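Long-range contacts in CT253 (PDB 6UXC), which is of unknown function but is a probable chlamydial lipoprotein of the DUF7499 family, binding a sodium ion in this crystal: residues 19-24 with 59-64; 47-52 with 172-177; 92-97 with 122-127. All coordinates share one frame; numbering follows the deposited sequence. Where two conformers were deposited one is given.

Interaction 1: 19-24 with 59-64; sequences GVVAML and LLLIKH. With NA (sodium ion), chain C.
Gly-19 to Val-21 pair in parallel with Leu-59 to Leu-61, setting the short outer strand 59-61 against strand 19-28, its neighbour in the mixed sheet. Leu-60 lies between two partners: its N gives a bond of 2.8 Å to Gly-19 O, and its O takes one from Val-21 N. Ile-62 N then bonds to Val-21 O. On one side of the sheet, Val-20 CG1 presses against Ile-62 CG2 at 3.3 Å, tighter than normal carbon contact. On the other, the side chains of Val-21 and Leu-61 cross at about a right angle, CG2 to CD1 3.9 Å, beneath helix 41-55, where Leu-61 touches Ser-50.

Past Ile-62 the backbones part; a water bridges Met-23 N and Ile-62 O, accepting from the first and donating to the second, and His-64 then makes the next direct contact. Its chi1 of 64° sets CG between its own backbone N and carbonyl carbon. NE2 of His-64 donates to Met-23 O at 2.9 Å; the oxygen sits in the ring plane, while the donor stands above the carbonyl plane. Ala-22 CB packs 3.8 Å from His-64 CD2, and ND1 is bonded to Ala-66 N, so both ring nitrogens are engaged and the ring's rotation is fixed.

At the other end, Leu-59 O binds the sodium ion at 2.2 Å, along with two waters and the carbonyl oxygens of Leu-53, His-54 and Ser-56. The ion thus ties the end of helix 41-55 to the start of this strand, and its charge would be expected to polarise the Leu-59 carbonyl.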
loop_
_atom_site.group_PDB
_atom_site.type_symbol
_atom_site.label_atom_id
_atom_site.label_comp_id
_atom_site.label_asym_id
_atom_site.label_seq_id
_atom_site.Cartn_x
_atom_site.Cartn_y
_atom_site.Cartn_z
ATOM N N GLY A 19 -15.343 -5.357 -7.551
ATOM C CA GLY A 19 -14.383 -4.672 -8.391
ATOM C C GLY A 19 -13.118 -5.503 -8.524
ATOM O O GLY A 19 -12.593 -6.034 -7.540
ATOM N N VAL A 20 -12.611 -5.600 -9.760
ATOM C CA VAL A 20 -11.415 -6.384 -10.060
ATOM C C VAL A 20 -10.195 -5.458 -9.991
ATOM O O VAL A 20 -10.147 -4.441 -10.695
ATOM C CB VAL A 20 -11.519 -7.051 -11.435
ATOM C CG1 VAL A 20 -10.368 -8.033 -11.617
ATOM C CG2 VAL A 20 -12.873 -7.763 -11.563
ATOM N N VAL A 21 -9.238 -5.781 -9.105
ATOM C CA VAL A 21 -8.154 -4.852 -8.814
ATOM C C VAL A 21 -6.817 -5.535 -8.988
ATOM O O VAL A 21 -6.658 -6.741 -8.777
ATOM C CB VAL A 21 -8.241 -4.244 -7.388
ATOM C CG1 VAL A 21 -9.584 -3.589 -7.185
ATOM C CG2 VAL A 21 -8.000 -5.303 -6.329
ATOM N N ALA A 22 -5.842 -4.731 -9.414
ATOM C CA ALA A 22 -4.438 -5.112 -9.463
ATOM C C ALA A 22 -3.715 -4.242 -8.444
ATOM O O ALA A 22 -3.951 -3.029 -8.416
ATOM C CB ALA A 22 -3.855 -4.874 -10.846
ATOM N N MET A 23 -2.866 -4.838 -7.609
ATOM C CA MET A 23 -2.042 -4.051 -6.689
ATOM C C MET A 23 -0.619 -3.981 -7.224
ATOM O O MET A 23 0.012 -5.020 -7.470
ATOM C CB MET A 23 -2.005 -4.634 -5.277
ATOM C CG MET A 23 -1.342 -3.674 -4.206
ATOM S SD MET A 23 -0.848 -4.710 -2.817
ATOM C CE MET A 23 0.675 -5.446 -3.460
ATOM N N LEU A 24 -0.116 -2.763 -7.393
ATOM C CA LEU A 24 1.294 -2.604 -7.710
ATOM C C LEU A 24 2.146 -2.850 -6.472
ATOM O O LEU A 24 1.731 -2.562 -5.349
ATOM C CB LEU A 24 1.574 -1.200 -8.211
ATOM C CG LEU A 24 0.706 -0.739 -9.390
ATOM C CD1 LEU A 24 1.045 0.669 -9.818
ATOM C CD2 LEU A 24 0.831 -1.726 -10.574
ATOM N N LEU A 59 -13.487 -6.939 -3.233
ATOM C CA LEU A 59 -12.478 -6.710 -4.261
ATOM C C LEU A 59 -11.899 -8.041 -4.701
ATOM O O LEU A 59 -11.594 -8.894 -3.862
ATOM C CB LEU A 59 -11.349 -5.817 -3.740
ATOM C CG LEU A 59 -11.821 -4.458 -3.211
ATOM C CD1 LEU A 59 -10.620 -3.704 -2.610
ATOM C CD2 LEU A 59 -12.518 -3.614 -4.267
ATOM N N LEU A 60 -11.754 -8.220 -6.015
ATOM C CA LEU A 60 -11.178 -9.434 -6.583
ATOM C C LEU A 60 -9.759 -9.103 -7.025
ATOM O O LEU A 60 -9.569 -8.349 -7.980
ATOM C CB LEU A 60 -11.988 -9.927 -7.773
ATOM C CG LEU A 60 -11.512 -11.220 -8.438
ATOM C CD1 LEU A 60 -11.443 -12.334 -7.441
ATOM C CD2 LEU A 60 -12.456 -11.612 -9.579
ATOM N N LEU A 61 -8.780 -9.682 -6.361
ATOM C CA LEU A 61 -7.389 -9.275 -6.535
ATOM C C LEU A 61 -6.750 -10.210 -7.545
ATOM O O LEU A 61 -6.641 -11.430 -7.306
ATOM C CB LEU A 61 -6.638 -9.307 -5.211
ATOM C CG LEU A 61 -5.158 -8.967 -5.276
ATOM C CD1 LEU A 61 -4.912 -7.512 -5.624
ATOM C CD2 LEU A 61 -4.478 -9.331 -3.981
ATOM N N ILE A 62 -6.342 -9.646 -8.684
ATOM C CA ILE A 62 -5.739 -10.440 -9.736
ATOM C C ILE A 62 -4.245 -10.556 -9.510
ATOM O O ILE A 62 -3.619 -9.775 -8.776
ATOM C CB ILE A 62 -6.010 -9.871 -11.147
ATOM C CG1 ILE A 62 -5.161 -8.613 -11.406
ATOM C CG2 ILE A 62 -7.459 -9.662 -11.348
ATOM C CD1 ILE A 62 -4.879 -8.362 -12.842
ATOM N N LYS A 63 -3.659 -11.568 -10.167
ATOM C CA LYS A 63 -2.230 -11.697 -10.338
ATOM C C LYS A 63 -1.798 -11.098 -11.681
ATOM O O LYS A 63 -2.347 -11.433 -12.731
ATOM C CB LYS A 63 -1.857 -13.178 -10.232
ATOM C CG LYS A 63 -0.400 -13.491 -10.549
ATOM C CD LYS A 63 0.538 -12.987 -9.506
ATOM C CE LYS A 63 1.983 -13.220 -9.978
ATOM N NZ LYS A 63 3.016 -12.677 -9.075
ATOM N N HIS A 64 -0.830 -10.181 -11.638
ATOM C CA HIS A 64 -0.279 -9.610 -12.863
ATOM C C HIS A 64 1.242 -9.730 -12.832
ATOM O O HIS A 64 1.847 -10.117 -11.820
ATOM C CB HIS A 64 -0.681 -8.149 -13.032
ATOM C CG HIS A 64 -0.123 -7.286 -11.967
ATOM N ND1 HIS A 64 1.121 -6.689 -12.057
ATOM C CD2 HIS A 64 -0.629 -6.930 -10.766
ATOM C CE1 HIS A 64 1.361 -6.021 -10.945
ATOM N NE2 HIS A 64 0.305 -6.142 -10.151
HETATM NA NA NA C . -10.616 -10.026 -2.266
HETATM O O HOH W 1 -2.278 -7.612 -7.864
HETATM O O HOH W 2 -9.368 -11.425 -4.079
HETATM O O HOH W 3 -11.870 -12.122 -2.970
#

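Interaction 2: 47-52 with 172-177; sequences EEISRR and RLFREI
Helices 47-52 and 172-177 pass at 46° with their axes 9.8 Å apart, and Ile-49 and Phe-174 bring the backbones nearest, CA to CA 6.1 Å. Phe-174 reaches toward helix 47-52. Glu-48 CB lies over one face of the Phe-174 ring, 3.7 Å from the centroid and displaced toward Phe-174 CE2, a CH-pi contact; Ile-49 CG1 comes obliquely to Phe-174 CD1 at 4.1 Å. Arg-52 runs out extended from CG to NE and crosses the phenylalanine side chain at about a right angle, setting one guanidinium face over Phe-174 CB, with Arg-52 NH1 3.7 Å from Phe-174 CD2.

That guanidinium is held from its own helix. Arg-52 NH1 makes a 2.8 Å salt bridge to the anti lone pair of Glu-48 OE1 and also bonds to Glu-48 O, while Glu-48 OE2 takes a hydrogen bond from Trp-156 NE1. The polar ends are thereby secured, leaving the carbon stem of Glu-48 against the ring. Deeper in, Ile-49 CD1 meets Ile-177 CD1 at 4.1 Å.

Phe-45 packs edge-to-face on Phe-174, Ile-49 rests on Met-23 and Ile-177 on Val-118: two neighbouring helices packed on the same side of a mixed sheet, as in a two-layer alpha/beta fold.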
loop_
_atom_site.group_PDB
_atom_site.type_symbol
_atom_site.label_atom_id
_atom_site.label_comp_id
_atom_site.label_asym_id
_atom_site.label_seq_id
_atom_site.Cartn_x
_atom_site.Cartn_y
_atom_site.Cartn_z
ATOM N N GLU A 47 2.927 -7.029 0.994
ATOM C CA GLU A 47 2.281 -8.270 1.382
ATOM C C GLU A 47 1.050 -8.004 2.237
ATOM O O GLU A 47 -0.001 -8.629 2.047
ATOM C CB GLU A 47 3.250 -9.164 2.141
ATOM C CG GLU A 47 2.543 -10.447 2.565
ATOM C CD GLU A 47 3.479 -11.484 3.125
ATOM O OE1 GLU A 47 3.094 -12.157 4.097
ATOM O OE2 GLU A 47 4.603 -11.607 2.604
ATOM N N GLU A 48 1.166 -7.089 3.206
ATOM C CA GLU A 48 0.069 -6.879 4.137
ATOM C C GLU A 48 -1.126 -6.225 3.450
ATOM O O GLU A 48 -2.278 -6.562 3.752
ATOM C CB GLU A 48 0.549 -6.041 5.325
ATOM C CG GLU A 48 1.535 -6.774 6.255
ATOM C CD GLU A 48 0.895 -7.937 7.013
ATOM O OE1 GLU A 48 -0.341 -7.914 7.235
ATOM O OE2 GLU A 48 1.620 -8.876 7.393
ATOM N N ILE A 49 -0.878 -5.305 2.524
ATOM C CA ILE A 49 -1.989 -4.733 1.773
ATOM C C ILE A 49 -2.555 -5.770 0.822
ATOM O O ILE A 49 -3.776 -5.915 0.699
ATOM C CB ILE A 49 -1.559 -3.452 1.035
ATOM C CG1 ILE A 49 -1.172 -2.388 2.055
ATOM C CG2 ILE A 49 -2.682 -2.974 0.140
ATOM C CD1 ILE A 49 -0.312 -1.269 1.458
ATOM N N SER A 50 -1.685 -6.527 0.166
ATOM C CA SER A 50 -2.174 -7.560 -0.745
ATOM C C SER A 50 -3.023 -8.581 -0.009
ATOM O O SER A 50 -4.095 -8.965 -0.487
ATOM C CB SER A 50 -0.994 -8.232 -1.465
ATOM O OG SER A 50 -1.445 -9.343 -2.279
ATOM N N ARG A 51 -2.580 -9.033 1.168
ATOM C CA ARG A 51 -3.376 -10.001 1.909
ATOM C C ARG A 51 -4.768 -9.448 2.224
ATOM O O ARG A 51 -5.765 -10.177 2.207
ATOM C CB ARG A 51 -2.675 -10.412 3.206
ATOM C CG ARG A 51 -1.546 -11.395 3.014
ATOM C CD ARG A 51 -0.846 -11.691 4.336
ATOM N NE ARG A 51 0.274 -12.604 4.173
ATOM C CZ ARG A 51 0.172 -13.929 4.198
ATOM N NH1 ARG A 51 -0.997 -14.513 4.368
ATOM N NH2 ARG A 51 1.253 -14.673 4.053
ATOM N N ARG A 52 -4.849 -8.163 2.542
ATOM C CA ARG A 52 -6.136 -7.572 2.897
ATOM C C ARG A 52 -7.028 -7.323 1.689
ATOM O O ARG A 52 -8.262 -7.378 1.819
ATOM C CB ARG A 52 -5.888 -6.280 3.673
ATOM C CG ARG A 52 -5.422 -6.537 5.112
ATOM C CD ARG A 52 -5.021 -5.243 5.810
ATOM N NE ARG A 52 -4.712 -5.463 7.224
ATOM C CZ ARG A 52 -3.562 -5.960 7.672
ATOM N NH1 ARG A 52 -2.594 -6.302 6.818
ATOM N NH2 ARG A 52 -3.383 -6.127 8.977
ATOM N N ARG A 172 -3.080 -0.374 11.932
ATOM C CA ARG A 172 -4.147 0.609 11.745
ATOM C C ARG A 172 -4.054 1.235 10.359
ATOM O O ARG A 172 -5.077 1.458 9.695
ATOM C CB ARG A 172 -4.093 1.688 12.831
ATOM C CG ARG A 172 -4.582 1.226 14.201
ATOM C CD ARG A 172 -4.998 2.418 15.078
ATOM N NE ARG A 172 -3.940 3.414 15.087
ATOM C CZ ARG A 172 -2.879 3.366 15.890
ATOM N NH1 ARG A 172 -2.764 2.388 16.788
ATOM N NH2 ARG A 172 -1.951 4.312 15.811
ATOM N N LEU A 173 -2.833 1.521 9.912
ATOM C CA LEU A 173 -2.631 2.111 8.598
ATOM C C LEU A 173 -3.072 1.167 7.485
ATOM O O LEU A 173 -3.736 1.600 6.531
ATOM C CB LEU A 173 -1.165 2.496 8.454
ATOM C CG LEU A 173 -0.742 3.245 7.204
ATOM C CD1 LEU A 173 -1.538 4.522 6.989
ATOM C CD2 LEU A 173 0.752 3.546 7.303
ATOM N N PHE A 174 -2.712 -0.124 7.571
ATOM C CA PHE A 174 -3.122 -1.061 6.528
ATOM C C PHE A 174 -4.641 -1.160 6.484
ATOM O O PHE A 174 -5.239 -1.205 5.404
ATOM C CB PHE A 174 -2.547 -2.456 6.760
ATOM C CG PHE A 174 -1.054 -2.519 6.783
ATOM C CD1 PHE A 174 -0.284 -1.715 5.985
ATOM C CD2 PHE A 174 -0.422 -3.434 7.604
ATOM C CE1 PHE A 174 1.096 -1.794 6.019
ATOM C CE2 PHE A 174 0.968 -3.521 7.625
ATOM C CZ PHE A 174 1.708 -2.704 6.840
ATOM N N ARG A 175 -5.277 -1.194 7.657
ATOM C CA ARG A 175 -6.733 -1.258 7.701
ATOM C C ARG A 175 -7.356 -0.047 7.022
ATOM O O ARG A 175 -8.300 -0.193 6.238
ATOM C CB ARG A 175 -7.208 -1.342 9.142
ATOM C CG ARG A 175 -6.957 -2.658 9.824
ATOM C CD ARG A 175 -7.390 -2.507 11.261
ATOM N NE ARG A 175 -7.110 -3.674 12.081
ATOM C CZ ARG A 175 -6.707 -3.616 13.346
ATOM N NH1 ARG A 175 -6.502 -2.444 13.938
ATOM N NH2 ARG A 175 -6.488 -4.735 14.018
ATOM N N GLU A 176 -6.804 1.147 7.266
ATOM C CA GLU A 176 -7.367 2.357 6.673
ATOM C C GLU A 176 -7.145 2.388 5.170
ATOM O O GLU A 176 -8.022 2.830 4.414
ATOM C CB GLU A 176 -6.775 3.626 7.296
ATOM C CG GLU A 176 -7.481 4.900 6.773
ATOM C CD GLU A 176 -7.078 6.205 7.482
ATOM O OE1 GLU A 176 -7.981 7.025 7.766
ATOM O OE2 GLU A 176 -5.890 6.436 7.728
ATOM N N ILE A 177 -5.969 1.951 4.721
ATOM C CA ILE A 177 -5.678 1.961 3.294
ATOM C C ILE A 177 -6.719 1.124 2.558
ATOM O O ILE A 177 -7.303 1.554 1.557
ATOM C CB ILE A 177 -4.254 1.447 3.033
ATOM C CG1 ILE A 177 -3.204 2.483 3.469
ATOM C CG2 ILE A 177 -4.098 1.098 1.583
ATOM C CD1 ILE A 177 -1.801 1.897 3.565
#

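Interaction 3: 92-97 with 122-127; sequences AEFVVA and VFDIRH
The guanidinium of Arg-126 has Phe-94 CZ over one face, 3.4 Å from NH2, and Asp-124 CG in plane at its edge. Ring and guanidinium are turned 51° from each other, so the phenyl meets the cation by its tip and is not stacked flat. Around the Phe-94 ring, Asp-124 CG comes obliquely to CE1 at 3.9 Å. Phe-123, on the reverse side of the sheet, has Ala-97 CB at its ring edge, and Phe-74 meets it edge-to-face.

Arg-126 grips Asp-124 side-on, NE to OD1 at 3.0 Å and NH2 to OD2 at 2.9 Å. The bend at chi3 (-73°) swings NE round toward the carboxylate. OD1 also accepts from Arg-126 N, completing an Asx turn; the two donors arrive from opposite faces of the carboxylate plane. The aliphatic part of the arginine packs on Glu-93, CG to CB 3.7 Å, while Glu-93 OE1 takes a bond from Val-20 N on the next strand.

Between the backbones, Val-95 and Phe-123 form a hydrogen-bonded pair, each N 2.9 Å from the other's O, and Ile-125 N reaches Glu-93 O at 2.8 Å. Beside them Ile-125 CD1 packs on Val-95 CG2 at 3.8 Å.

This is the open end of an antiparallel beta hairpin, strands 94-105 and 113-124, with the Asx turn placed where the second strand leaves the sheet.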
loop_
_atom_site.group_PDB
_atom_site.type_symbol
_atom_site.label_atom_id
_atom_site.label_comp_id
_atom_site.label_asym_id
_atom_site.label_seq_id
_atom_site.Cartn_x
_atom_site.Cartn_y
_atom_site.Cartn_z
ATOM N N ALA A 92 -7.606 -6.435 -14.649
ATOM C CA ALA A 92 -8.084 -5.560 -13.594
ATOM C C ALA A 92 -8.866 -4.388 -14.189
ATOM O O ALA A 92 -8.602 -3.917 -15.311
ATOM C CB ALA A 92 -6.931 -5.039 -12.761
ATOM N N GLU A 93 -9.845 -3.933 -13.419
ATOM C CA GLU A 93 -10.584 -2.703 -13.689
ATOM C C GLU A 93 -9.951 -1.501 -13.006
ATOM O O GLU A 93 -10.069 -0.366 -13.498
ATOM C CB GLU A 93 -12.032 -2.862 -13.216
ATOM C CG GLU A 93 -12.784 -3.989 -13.881
ATOM C CD GLU A 93 -14.084 -4.345 -13.163
ATOM O OE1 GLU A 93 -14.167 -4.324 -11.903
ATOM O OE2 GLU A 93 -15.034 -4.654 -13.881
ATOM N N PHE A 94 -9.294 -1.727 -11.862
ATOM C CA PHE A 94 -8.712 -0.692 -11.033
ATOM C C PHE A 94 -7.318 -1.110 -10.612
ATOM O O PHE A 94 -7.052 -2.292 -10.411
ATOM C CB PHE A 94 -9.549 -0.429 -9.778
ATOM C CG PHE A 94 -10.985 -0.090 -10.086
ATOM C CD1 PHE A 94 -11.347 1.218 -10.345
ATOM C CD2 PHE A 94 -11.954 -1.070 -10.135
ATOM C CE1 PHE A 94 -12.674 1.542 -10.630
ATOM C CE2 PHE A 94 -13.272 -0.757 -10.436
ATOM C CZ PHE A 94 -13.623 0.557 -10.682
ATOM N N VAL A 95 -6.444 -0.121 -10.529
ATOM C CA VAL A 95 -5.060 -0.305 -10.133
ATOM C C VAL A 95 -4.855 0.434 -8.827
ATOM O O VAL A 95 -5.142 1.642 -8.731
ATOM C CB VAL A 95 -4.100 0.234 -11.207
ATOM C CG1 VAL A 95 -2.622 0.094 -10.756
ATOM C CG2 VAL A 95 -4.331 -0.454 -12.505
ATOM N N VAL A 96 -4.344 -0.291 -7.837
ATOM C CA VAL A 96 -4.022 0.261 -6.529
ATOM C C VAL A 96 -2.528 0.552 -6.469
ATOM O O VAL A 96 -1.703 -0.357 -6.641
ATOM C CB VAL A 96 -4.423 -0.709 -5.413
ATOM C CG1 VAL A 96 -4.024 -0.115 -4.077
ATOM C CG2 VAL A 96 -5.879 -0.978 -5.455
ATOM N N ALA A 97 -2.185 1.823 -6.246
ATOM C CA ALA A 97 -0.806 2.303 -6.256
ATOM C C ALA A 97 -0.549 3.018 -4.934
ATOM O O ALA A 97 -0.935 4.175 -4.759
ATOM C CB ALA A 97 -0.569 3.235 -7.453
ATOM N N VAL A 122 -5.826 5.271 -6.622
ATOM C CA VAL A 122 -6.536 4.246 -7.379
ATOM C C VAL A 122 -6.789 4.801 -8.766
ATOM O O VAL A 122 -7.270 5.928 -8.910
ATOM C CB VAL A 122 -7.865 3.845 -6.716
ATOM C CG1 VAL A 122 -8.541 2.772 -7.551
ATOM C CG2 VAL A 122 -7.621 3.352 -5.323
ATOM N N PHE A 123 -6.494 3.998 -9.773
ATOM C CA PHE A 123 -6.719 4.353 -11.165
ATOM C C PHE A 123 -7.783 3.435 -11.739
ATOM O O PHE A 123 -7.785 2.237 -11.446
ATOM C CB PHE A 123 -5.466 4.191 -12.004
ATOM C CG PHE A 123 -4.346 5.154 -11.667
ATOM C CD1 PHE A 123 -3.566 4.976 -10.539
ATOM C CD2 PHE A 123 -4.114 6.255 -12.484
ATOM C CE1 PHE A 123 -2.546 5.872 -10.250
ATOM C CE2 PHE A 123 -3.106 7.132 -12.210
ATOM C CZ PHE A 123 -2.319 6.943 -11.089
ATOM N N ASP A 124 -8.648 3.989 -12.582
ATOM C CA ASP A 124 -9.637 3.234 -13.340
ATOM C C ASP A 124 -9.041 2.956 -14.709
ATOM O O ASP A 124 -8.712 3.900 -15.427
ATOM C CB ASP A 124 -10.919 4.052 -13.478
ATOM C CG ASP A 124 -12.070 3.283 -14.069
ATOM O OD1 ASP A 124 -11.888 2.200 -14.671
ATOM O OD2 ASP A 124 -13.205 3.821 -13.943
ATOM N N ILE A 125 -8.886 1.684 -15.071
ATOM C CA ILE A 125 -8.309 1.362 -16.373
ATOM C C ILE A 125 -9.321 0.662 -17.287
ATOM O O ILE A 125 -8.944 0.007 -18.272
ATOM C CB ILE A 125 -6.992 0.570 -16.225
ATOM C CG1 ILE A 125 -7.202 -0.773 -15.534
ATOM C CG2 ILE A 125 -5.941 1.399 -15.449
ATOM C CD1 ILE A 125 -6.020 -1.704 -15.671
ATOM N N ARG A 126 -10.617 0.833 -17.019
ATOM C CA ARG A 126 -11.630 0.326 -17.919
ATOM C C ARG A 126 -11.738 1.183 -19.176
ATOM O O ARG A 126 -11.301 2.336 -19.224
ATOM C CB ARG A 126 -12.979 0.286 -17.201
ATOM C CG ARG A 126 -12.941 -0.682 -16.016
ATOM C CD ARG A 126 -14.277 -0.683 -15.273
ATOM N NE ARG A 126 -14.389 0.554 -14.529
ATOM C CZ ARG A 126 -15.418 0.899 -13.771
ATOM N NH1 ARG A 126 -16.475 0.105 -13.658
ATOM N NH2 ARG A 126 -15.382 2.057 -13.132
ATOM N N HIS A 127 -12.351 0.593 -20.202
ATOM C CA HIS A 127 -12.796 1.320 -21.398
ATOM C C HIS A 127 -11.634 1.943 -22.164
ATOM O O HIS A 127 -11.790 2.996 -22.795
ATOM C CB HIS A 127 -13.829 2.369 -21.014
ATOM C CG HIS A 127 -14.960 1.794 -20.232
ATOM N ND1 HIS A 127 -15.326 2.259 -18.989
ATOM C CD2 HIS A 127 -15.772 0.744 -20.497
ATOM C CE1 HIS A 127 -16.332 1.535 -18.531
ATOM N NE2 HIS A 127 -16.619 0.607 -19.426
#

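How the interactions relate
From the N terminus, strand 19-28 leads into helix 41-55 and back to strand 59-61, where interaction 1 closes a loop of 34 residues. Interaction 2 starts inside that loop, on the helix, and closes only at the C-terminal helix 165-184, so the two cross along the chain. Interaction 3 follows interaction 1 in series and is nested within the long loop of interaction 2. Interactions 1 and 3 share the sheet: Val-20 O and Ala-22 O face Glu-93 N and Val-96 N as probable hydrogen bonds. Met-23 SD, packed on Ile-49 and Ser-50, joins interaction 1 to interaction 2, linking sheet and helix layer.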